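Local coordinates for protein rhamnogalacturonan endolyase YesW (Bacillus subtilis, PDB 2ZUX) that cleaves the rhamnogalacturonan backbone of plant cell-wall pectin by endo-type elimination, requires calcium or manganese for activity, and releases unsaturated oligosaccharides, at residues Leu8-Val13 with Pro79-Ala84; Trp25-Thr30 with Glu535-Thr540; Arg223-Pro228 with Asn263-Phe268. All coordinates share one frame; numbering follows the deposited sequence.

Contact 1 of 3, residues Leu8-Val13 with Pro79-Ala84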
loop_
_atom_site.group_PDB
_atom_site.type_symbol
_atom_site.label_atom_id
_atom_site.label_comp_id
_atom_site.label_asym_id
_atom_site.label_seq_id
_atom_site.Cartn_x
_atom_site.Cartn_y
_atom_site.Cartn_z
ATOM N N LEU A 8 -0.007 15.978 -9.235
ATOM C CA LEU A 8 1.181 15.959 -8.394
ATOM C C LEU A 8 2.116 17.088 -8.767
ATOM O O LEU A 8 2.205 17.477 -9.941
ATOM C CB LEU A 8 1.900 14.605 -8.504
ATOM C CG LEU A 8 1.150 13.393 -7.924
ATOM C CD1 LEU A 8 1.937 12.109 -8.147
ATOM C CD2 LEU A 8 0.809 13.556 -6.436
ATOM N N ASN A 9 2.806 17.628 -7.767
ATOM C CA ASN A 9 3.842 18.615 -8.040
ATOM C C ASN A 9 5.107 17.901 -8.532
ATOM O O ASN A 9 5.081 16.697 -8.792
ATOM C CB ASN A 9 4.056 19.569 -6.844
ATOM C CG ASN A 9 4.808 18.933 -5.676
ATOM O OD1 ASN A 9 5.313 17.807 -5.762
ATOM N ND2 ASN A 9 4.902 19.677 -4.573
ATOM N N ARG A 10 6.213 18.618 -8.668
ATOM C CA ARG A 10 7.405 18.033 -9.266
ATOM C C ARG A 10 8.047 16.960 -8.379
ATOM O O ARG A 10 8.839 16.143 -8.859
ATOM C CB ARG A 10 8.398 19.148 -9.617
ATOM C CG ARG A 10 9.622 18.725 -10.425
ATOM C CD ARG A 10 9.258 17.889 -11.646
ATOM N NE ARG A 10 8.485 18.642 -12.629
ATOM C CZ ARG A 10 7.930 18.120 -13.721
ATOM N NH1 ARG A 10 8.043 16.822 -13.981
ATOM N NH2 ARG A 10 7.263 18.901 -14.562
ATOM N N GLY A 11 7.695 16.951 -7.095
ATOM C CA GLY A 11 8.273 16.000 -6.146
ATOM C C GLY A 11 9.774 16.176 -5.997
ATOM O O GLY A 11 10.491 15.236 -5.665
ATOM N N LEU A 12 10.258 17.391 -6.248
ATOM C CA LEU A 12 11.687 17.670 -6.214
ATOM C C LEU A 12 12.266 17.431 -4.819
ATOM O O LEU A 12 11.697 17.881 -3.824
ATOM C CB LEU A 12 11.963 19.107 -6.688
ATOM C CG LEU A 12 13.424 19.528 -6.822
ATOM C CD1 LEU A 12 14.130 18.708 -7.884
ATOM C CD2 LEU A 12 13.492 21.009 -7.166
ATOM N N VAL A 13 13.380 16.708 -4.765
ATOM C CA VAL A 13 14.086 16.434 -3.517
ATOM C C VAL A 13 15.590 16.604 -3.746
ATOM O O VAL A 13 16.093 16.313 -4.835
ATOM C CB VAL A 13 13.734 15.012 -2.960
ATOM C CG1 VAL A 13 14.375 13.903 -3.783
ATOM C CG2 VAL A 13 14.129 14.880 -1.499
ATOM N N PRO A 79 7.491 27.051 -16.412
ATOM C CA PRO A 79 7.729 27.661 -15.101
ATOM C C PRO A 79 8.452 26.727 -14.136
ATOM O O PRO A 79 8.306 25.503 -14.230
ATOM C CB PRO A 79 6.315 27.953 -14.588
ATOM C CG PRO A 79 5.484 28.077 -15.813
ATOM C CD PRO A 79 6.059 27.069 -16.767
ATOM N N ALA A 80 9.226 27.307 -13.222
ATOM C CA ALA A 80 9.975 26.541 -12.233
ATOM C C ALA A 80 9.066 25.724 -11.321
ATOM O O ALA A 80 7.946 26.126 -11.009
ATOM C CB ALA A 80 10.862 27.460 -11.408
ATOM N N SER A 81 9.569 24.565 -10.913
ATOM C CA SER A 81 8.931 23.743 -9.899
ATOM C C SER A 81 8.906 24.478 -8.567
ATOM O O SER A 81 9.479 25.562 -8.430
ATOM C CB SER A 81 9.738 22.464 -9.714
ATOM O OG SER A 81 11.015 22.770 -9.181
ATOM N N GLU A 82 8.252 23.868 -7.583
ATOM C CA GLU A 82 8.421 24.261 -6.196
ATOM C C GLU A 82 9.908 24.207 -5.823
ATOM O O GLU A 82 10.677 23.427 -6.393
ATOM C CB GLU A 82 7.580 23.356 -5.280
ATOM C CG GLU A 82 8.118 21.928 -5.061
ATOM C CD GLU A 82 7.862 20.948 -6.213
ATOM O OE1 GLU A 82 7.150 21.294 -7.193
ATOM O OE2 GLU A 82 8.389 19.811 -6.116
ATOM N N LYS A 83 10.312 25.052 -4.881
ATOM C CA LYS A 83 11.687 25.067 -4.389
ATOM C C LYS A 83 11.952 23.908 -3.435
ATOM O O LYS A 83 11.106 23.582 -2.603
ATOM C CB LYS A 83 11.986 26.384 -3.672
ATOM C CG LYS A 83 12.081 27.578 -4.593
ATOM C CD LYS A 83 12.473 28.840 -3.831
ATOM C CE LYS A 83 12.660 30.018 -4.778
ATOM N NZ LYS A 83 13.802 29.812 -5.720
ATOM N N ALA A 84 13.126 23.297 -3.566
ATOM C CA ALA A 84 13.552 22.239 -2.654
ATOM C C ALA A 84 14.815 22.631 -1.903
ATOM O O ALA A 84 15.801 23.053 -2.503
ATOM C CB ALA A 84 13.776 20.927 -3.414
HETATM O O HOH W 1 9.342 19.283 -3.643
#
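The carboxylate of E82 is gripped by main-chain N-H groups of R10 and L12, one for each oxygen, so a single side chain of one segment takes up two N-H groups of the other. R10 N donates to E82 OE1 at 3.2 Å, reaching it on the syn side and 18° out of the carboxylate plane. L12 N donates to E82 OE2 at 3.1 Å and arrives almost in line with the C-O bond. A water gives one proton to this same OE2 and another to L12 O, so OE2 is linked to both the N-H and the carbonyl of L12, the latter through the water. E82 reaches the turn because CG lies between the backbone N and the carbonyl carbon (chi1 74°) and the chain then bends at CG.

A flat-on-flat contact completes the grip: the amide of N9 stacks on the carboxylate with the planes nearly parallel, N9 ND2 lying 3.6 Å from E82 CD. N9 OD1 also accepts from G11 N at 2.9 Å, an Asx turn, and G11 has a positive phi. The converging N-H dipoles would be expected to favour an ionised carboxylate. Beside this polar centre, S81 CB rests 3.6 Å from R10 CB, and L12 CG meets A84 CB at 3.7 Å.

R10 sends its guanidinium away from E82, to R26 O and E31. L12 touches V69 of strand 66-73 and V23 of strand 20-24. V13 opens strand 13-17, which runs parallel in the mixed sheet to the broken strand 76-87, where 79-84 lies.

Contact 2 of 3, residues Trp25-Thr30 with Glu535-Thr540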
loop_
_atom_site.group_PDB
_atom_site.type_symbol
_atom_site.label_atom_id
_atom_site.label_comp_id
_atom_site.label_asym_id
_atom_site.label_seq_id
_atom_site.Cartn_x
_atom_site.Cartn_y
_atom_site.Cartn_z
ATOM N N TRP A 25 13.529 13.976 -9.087
ATOM C CA TRP A 25 12.201 14.540 -9.272
ATOM C C TRP A 25 11.343 13.621 -10.135
ATOM O O TRP A 25 11.837 12.632 -10.691
ATOM C CB TRP A 25 12.279 15.957 -9.877
ATOM C CG TRP A 25 12.917 16.024 -11.248
ATOM C CD1 TRP A 25 12.276 15.975 -12.456
ATOM C CD2 TRP A 25 14.318 16.148 -11.542
ATOM N NE1 TRP A 25 13.192 16.069 -13.487
ATOM C CE2 TRP A 25 14.449 16.181 -12.952
ATOM C CE3 TRP A 25 15.474 16.239 -10.753
ATOM C CZ2 TRP A 25 15.693 16.288 -13.588
ATOM C CZ3 TRP A 25 16.712 16.354 -11.387
ATOM C CH2 TRP A 25 16.809 16.371 -12.790
ATOM N N ARG A 26 10.064 13.952 -10.228
ATOM C CA ARG A 26 9.101 13.120 -10.938
ATOM C C ARG A 26 9.080 13.376 -12.425
ATOM O O ARG A 26 9.207 14.519 -12.875
ATOM C CB ARG A 26 7.695 13.385 -10.420
ATOM C CG ARG A 26 7.461 13.002 -8.983
ATOM C CD ARG A 26 6.157 13.573 -8.493
ATOM N NE ARG A 26 5.793 13.031 -7.192
ATOM C CZ ARG A 26 5.104 13.679 -6.255
ATOM N NH1 ARG A 26 4.729 14.942 -6.424
ATOM N NH2 ARG A 26 4.806 13.053 -5.122
ATOM N N PHE A 27 8.891 12.292 -13.171
ATOM C CA PHE A 27 8.418 12.343 -14.546
ATOM C C PHE A 27 6.915 12.098 -14.424
ATOM O O PHE A 27 6.489 11.009 -14.031
ATOM C CB PHE A 27 9.139 11.248 -15.336
ATOM C CG PHE A 27 8.808 11.187 -16.816
ATOM C CD1 PHE A 27 8.591 12.337 -17.581
ATOM C CD2 PHE A 27 8.779 9.950 -17.453
ATOM C CE1 PHE A 27 8.315 12.231 -18.954
ATOM C CE2 PHE A 27 8.517 9.839 -18.820
ATOM C CZ PHE A 27 8.286 10.979 -19.566
ATOM N N LEU A 28 6.119 13.126 -14.701
ATOM C CA LEU A 28 4.676 13.087 -14.443
ATOM C C LEU A 28 3.914 12.409 -15.567
ATOM O O LEU A 28 4.290 12.529 -16.736
ATOM C CB LEU A 28 4.136 14.507 -14.222
ATOM C CG LEU A 28 4.693 15.247 -13.000
ATOM C CD1 LEU A 28 4.335 16.722 -13.067
ATOM C CD2 LEU A 28 4.213 14.638 -11.678
ATOM N N GLY A 29 2.842 11.702 -15.210
ATOM C CA GLY A 29 2.031 10.939 -16.166
ATOM C C GLY A 29 1.402 11.776 -17.260
ATOM O O GLY A 29 0.931 11.239 -18.266
ATOM N N THR A 30 1.385 13.088 -17.053
ATOM C CA THR A 30 0.842 14.034 -18.025
ATOM C C THR A 30 1.903 14.496 -19.028
ATOM O O THR A 30 1.594 15.256 -19.958
ATOM C CB THR A 30 0.255 15.270 -17.318
ATOM O OG1 THR A 30 1.249 15.830 -16.454
ATOM C CG2 THR A 30 -0.987 14.898 -16.507
ATOM N N GLU A 535 20.360 5.605 -14.658
ATOM C CA GLU A 535 20.280 6.034 -16.050
ATOM C C GLU A 535 18.843 5.991 -16.570
ATOM O O GLU A 535 18.580 6.386 -17.706
ATOM C CB GLU A 535 21.172 5.152 -16.937
ATOM C CG GLU A 535 20.647 3.725 -17.107
ATOM C CD GLU A 535 21.622 2.800 -17.812
ATOM O OE1 GLU A 535 22.129 3.169 -18.892
ATOM O OE2 GLU A 535 21.866 1.692 -17.283
ATOM N N HIS A 536 17.919 5.503 -15.742
ATOM C CA HIS A 536 16.545 5.260 -16.177
ATOM C C HIS A 536 15.563 6.295 -15.679
ATOM O O HIS A 536 15.590 6.697 -14.511
ATOM C CB HIS A 536 16.067 3.887 -15.713
ATOM C CG HIS A 536 16.929 2.766 -16.186
ATOM N ND1 HIS A 536 16.949 2.348 -17.500
ATOM C CD2 HIS A 536 17.825 1.996 -15.529
ATOM C CE1 HIS A 536 17.810 1.355 -17.625
ATOM N NE2 HIS A 536 18.359 1.124 -16.446
ATOM N N ARG A 537 14.682 6.692 -16.586
ATOM C CA ARG A 537 13.553 7.535 -16.277
ATOM C C ARG A 537 12.269 6.729 -16.442
ATOM O O ARG A 537 12.052 6.103 -17.483
ATOM C CB ARG A 537 13.533 8.726 -17.234
ATOM C CG ARG A 537 12.371 9.648 -17.011
ATOM C CD ARG A 537 12.551 10.920 -17.809
ATOM N NE ARG A 537 12.078 10.825 -19.188
ATOM C CZ ARG A 537 12.039 11.866 -20.014
ATOM N NH1 ARG A 537 12.476 13.051 -19.605
ATOM N NH2 ARG A 537 11.571 11.724 -21.250
ATOM N N LEU A 538 11.419 6.744 -15.423
ATOM C CA LEU A 538 10.097 6.130 -15.543
ATOM C C LEU A 538 9.077 7.067 -14.945
ATOM O O LEU A 538 9.408 7.853 -14.061
ATOM C CB LEU A 538 10.044 4.776 -14.826
ATOM C CG LEU A 538 10.762 3.615 -15.507
ATOM C CD1 LEU A 538 12.188 3.463 -15.019
ATOM C CD2 LEU A 538 9.992 2.326 -15.288
ATOM N N TYR A 539 7.843 7.000 -15.429
ATOM C CA TYR A 539 6.765 7.791 -14.850
ATOM C C TYR A 539 6.652 7.516 -13.362
ATOM O O TYR A 539 6.824 6.378 -12.918
ATOM C CB TYR A 539 5.434 7.478 -15.527
ATOM C CG TYR A 539 5.356 8.041 -16.924
ATOM C CD1 TYR A 539 5.223 9.406 -17.123
ATOM C CD2 TYR A 539 5.428 7.209 -18.043
ATOM C CE1 TYR A 539 5.162 9.938 -18.395
ATOM C CE2 TYR A 539 5.369 7.740 -19.329
ATOM C CZ TYR A 539 5.235 9.102 -19.492
ATOM O OH TYR A 539 5.173 9.640 -20.761
ATOM N N THR A 540 6.359 8.557 -12.588
ATOM C CA THR A 540 6.168 8.365 -11.158
ATOM C C THR A 540 5.205 7.199 -10.932
ATOM O O THR A 540 4.181 7.067 -11.610
ATOM C CB THR A 540 5.705 9.651 -10.438
ATOM O OG1 THR A 540 5.551 9.360 -9.040
ATOM C CG2 THR A 540 4.376 10.175 -10.978
HETATM O O HOH W 2 4.771 10.205 -6.312
HETATM O O HOH W 3 9.419 9.673 -12.007
#
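F27 lies between two flat groups of the other segment, with the Y539 ring over one face and the R537 guanidinium over the opposite one. The two rings form an offset stack, centroids 4.1 Å apart and planes 11° apart, in which Y539 CE1 sits toward the rim of F27 rather than over its middle. On the other side R537 NE lies above the centre of the F27 ring, and R537 CZ is 4.0 Å from that centroid, a cation-pi contact. The guanidinium is tilted by 19° from the ring, flat enough to count as stacked. R537 CD contributes a CH-pi contact to the same face. A bend at chi3 (85°) turns NE out of the line of the preceding chain.

Around the stack the backbones also meet. T540 N donates to F27 O at 2.8 Å in a nearly straight bond, and Y539 CA makes a CA-H...O contact with the same oxygen. F27 N donates to a water that in turn donates to L538 O. L28 O lies in the plane of the Y539 ring at its edge, 3.2 Å from CE1.

Both outer layers have partners beyond the stack: R537 NH1 donates to V35 O, and Y539 OH bonds to E31 O. Separately, T540 OG1 bonds to D506, a calcium-binding residue. Here the β-sheet domain meets the C-terminal propeller domain through a three-layer pi stack with one direct backbone hydrogen bond beside it. The R537 charge over the F27 face would be expected to polarise the ring, while its NH1 is taken by V35 O.

Contact 3 of 3, residues Arg223-Pro228 with Asn263-Phe268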
loop_
_atom_site.group_PDB
_atom_site.type_symbol
_atom_site.label_atom_id
_atom_site.label_comp_id
_atom_site.label_asym_id
_atom_site.label_seq_id
_atom_site.Cartn_x
_atom_site.Cartn_y
_atom_site.Cartn_z
ATOM N N ARG A 223 -13.813 -7.952 22.988
ATOM C CA ARG A 223 -14.203 -7.931 21.585
ATOM C C ARG A 223 -15.494 -7.151 21.465
ATOM O O ARG A 223 -16.241 -7.017 22.438
ATOM C CB ARG A 223 -14.416 -9.356 21.081
ATOM C CG ARG A 223 -13.184 -10.233 21.144
ATOM C CD ARG A 223 -13.579 -11.671 20.902
ATOM N NE ARG A 223 -12.460 -12.591 21.044
ATOM C CZ ARG A 223 -11.640 -12.935 20.057
ATOM N NH1 ARG A 223 -11.799 -12.426 18.832
ATOM N NH2 ARG A 223 -10.665 -13.808 20.281
ATOM N N VAL A 224 -15.762 -6.625 20.278
ATOM C CA VAL A 224 -16.975 -5.862 20.047
ATOM C C VAL A 224 -17.810 -6.629 19.042
ATOM O O VAL A 224 -17.610 -6.507 17.832
ATOM C CB VAL A 224 -16.661 -4.419 19.584
ATOM C CG1 VAL A 224 -17.948 -3.624 19.419
ATOM C CG2 VAL A 224 -15.730 -3.734 20.588
ATOM N N LEU A 225 -18.724 -7.439 19.572
ATOM C CA LEU A 225 -19.459 -8.426 18.795
ATOM C C LEU A 225 -20.953 -8.133 18.734
ATOM O O LEU A 225 -21.746 -8.983 18.321
ATOM C CB LEU A 225 -19.209 -9.821 19.380
ATOM C CG LEU A 225 -17.753 -10.298 19.457
ATOM C CD1 LEU A 225 -17.668 -11.681 20.103
ATOM C CD2 LEU A 225 -17.081 -10.308 18.086
ATOM N N SER A 226 -21.330 -6.921 19.134
ATOM C CA SER A 226 -22.726 -6.493 19.114
ATOM C C SER A 226 -22.772 -4.980 18.933
ATOM O O SER A 226 -21.742 -4.298 19.021
ATOM C CB SER A 226 -23.442 -6.886 20.406
ATOM O OG SER A 226 -22.797 -6.289 21.500
ATOM N N GLY A 227 -23.970 -4.459 18.688
ATOM C CA GLY A 227 -24.160 -3.026 18.503
ATOM C C GLY A 227 -24.024 -2.600 17.055
ATOM O O GLY A 227 -23.583 -3.386 16.206
ATOM N N PRO A 228 -24.418 -1.354 16.756
ATOM C CA PRO A 228 -24.282 -0.808 15.412
ATOM C C PRO A 228 -22.835 -0.802 14.925
ATOM O O PRO A 228 -21.896 -0.737 15.723
ATOM C CB PRO A 228 -24.777 0.633 15.564
ATOM C CG PRO A 228 -25.640 0.629 16.788
ATOM C CD PRO A 228 -25.061 -0.407 17.689
ATOM N N ASN A 263 -13.746 -14.658 15.951
ATOM C CA ASN A 263 -12.538 -14.561 15.132
ATOM C C ASN A 263 -12.889 -14.221 13.682
ATOM O O ASN A 263 -12.601 -13.115 13.191
ATOM C CB ASN A 263 -11.741 -15.866 15.247
ATOM C CG ASN A 263 -10.445 -15.860 14.443
ATOM O OD1 ASN A 263 -10.316 -15.172 13.427
ATOM N ND2 ASN A 263 -9.489 -16.671 14.880
ATOM N N ARG A 264 -13.577 -15.143 13.025
ATOM C CA ARG A 264 -13.831 -15.055 11.586
ATOM C C ARG A 264 -14.696 -13.863 11.197
ATOM O O ARG A 264 -14.491 -13.266 10.126
ATOM C CB ARG A 264 -14.441 -16.367 11.104
ATOM C CG ARG A 264 -13.419 -17.486 11.028
ATOM C CD ARG A 264 -14.091 -18.849 11.057
ATOM N NE ARG A 264 -13.135 -19.947 10.935
ATOM C CZ ARG A 264 -12.350 -20.387 11.916
ATOM N NH1 ARG A 264 -12.391 -19.839 13.131
ATOM N NH2 ARG A 264 -11.528 -21.404 11.675
ATOM N N VAL A 265 -15.637 -13.504 12.066
ATOM C CA VAL A 265 -16.545 -12.388 11.836
ATOM C C VAL A 265 -15.803 -11.068 11.620
ATOM O O VAL A 265 -16.286 -10.198 10.889
ATOM C CB VAL A 265 -17.562 -12.254 13.010
ATOM C CG1 VAL A 265 -16.845 -12.024 14.337
ATOM C CG2 VAL A 265 -18.587 -11.151 12.745
ATOM N N ASP A 266 -14.630 -10.921 12.235
ATOM C CA ASP A 266 -13.943 -9.640 12.260
ATOM C C ASP A 266 -12.678 -9.646 11.411
ATOM O O ASP A 266 -11.682 -9.000 11.744
ATOM C CB ASP A 266 -13.649 -9.231 13.707
ATOM C CG ASP A 266 -14.869 -8.677 14.426
ATOM O OD1 ASP A 266 -15.893 -8.387 13.767
ATOM O OD2 ASP A 266 -14.782 -8.545 15.671
ATOM N N ARG A 267 -12.740 -10.356 10.287
ATOM C CA ARG A 267 -11.628 -10.412 9.344
ATOM C C ARG A 267 -11.904 -9.453 8.204
ATOM O O ARG A 267 -12.636 -9.777 7.267
ATOM C CB ARG A 267 -11.430 -11.843 8.837
ATOM C CG ARG A 267 -10.984 -12.815 9.932
ATOM C CD ARG A 267 -9.578 -12.497 10.401
ATOM N NE ARG A 267 -9.109 -13.513 11.332
ATOM C CZ ARG A 267 -7.830 -13.788 11.549
ATOM N NH1 ARG A 267 -6.882 -13.138 10.890
ATOM N NH2 ARG A 267 -7.497 -14.742 12.411
ATOM N N PHE A 268 -11.333 -8.259 8.292
ATOM C CA PHE A 268 -11.642 -7.190 7.341
ATOM C C PHE A 268 -10.516 -6.947 6.356
ATOM O O PHE A 268 -9.334 -7.066 6.702
ATOM C CB PHE A 268 -11.925 -5.884 8.093
ATOM C CG PHE A 268 -13.100 -5.967 9.020
ATOM C CD1 PHE A 268 -14.396 -5.851 8.525
ATOM C CD2 PHE A 268 -12.916 -6.195 10.377
ATOM C CE1 PHE A 268 -15.500 -5.927 9.380
ATOM C CE2 PHE A 268 -14.001 -6.275 11.240
ATOM C CZ PHE A 268 -15.296 -6.158 10.738
HETATM O O HOH W 4 -13.103 -10.026 17.244
HETATM O O HOH W 5 -18.056 -7.801 15.404
HETATM O O HOH W 6 -14.246 -6.655 17.814
#
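L225 and D266 cross obliquely where two loops of the β-propeller meet, one leading into strand 230-235 of one blade and the other into strand 268-273 of the next. Direct contact is slight: L225 CD2 approaches D266 OD2 to 3.8 Å, and the same methyl meets V265 CG1 at 4.1 Å. The first torsion of L225 (chi1 -58°) puts CG anti to the carbonyl carbon; the CD2 methyl is the branch that makes the contact.

The rest of the contact is carried by water, a good example of how loops can be joined without touching closely. There is no direct hydrogen bond between the segments, and three waters link them. D266 is the hub. Its OD2 accepts from a water at 2.7 Å that in turn accepts from R223 NH1, lying in the plane of the guanidinium at its edge. A second water donates to OD2 and accepts from V224 N at 2.9 Å, while a third lies close to both D266 OD1 and V224 O. R223 NH1 and D266 OD2 are 5.8 Å apart and bridged by the first of these waters; any electrostatic attraction between them is likely to be indirect. Each charge has a protein partner of its own: R223 is held by N142 O and D145, and D266 OD1 by R286 of strand 281-286.

The second loop contains a short 3-10 turn at 264-265, with D266 N bonded to N263 O. R267 approaches N263 side-on and gives two N-H groups to a single oxygen. R267 NH2 meets N263 OD1 at 3.0 Å on a lone pair, and R267 NE reaches the same OD1 at 2.9 Å, nearly along the C=O axis.

In the fold
Contacts 1 and 2 form one continuous region, their centres about 13 Å apart. They are tied by R10 NH1 to R26 O at 2.8 Å and by R26 NH1 to N9 O at 3.0 Å, so the turn of 8-13 is coupled to the interdomain seam of 25-30 with 535-540. The side chains of V13 and T540 are each about 7 Å from a bound calcium ion. Contact 3 sits on the opposite side of the chain's centre, about 45 Å from contact 1 and about 43 Å from contact 2, centre to centre. It lies nearer a carbohydrate-binding site: the V224 side chain is about 4 Å from that of R218 and about 10 Å from a bound rhamnose.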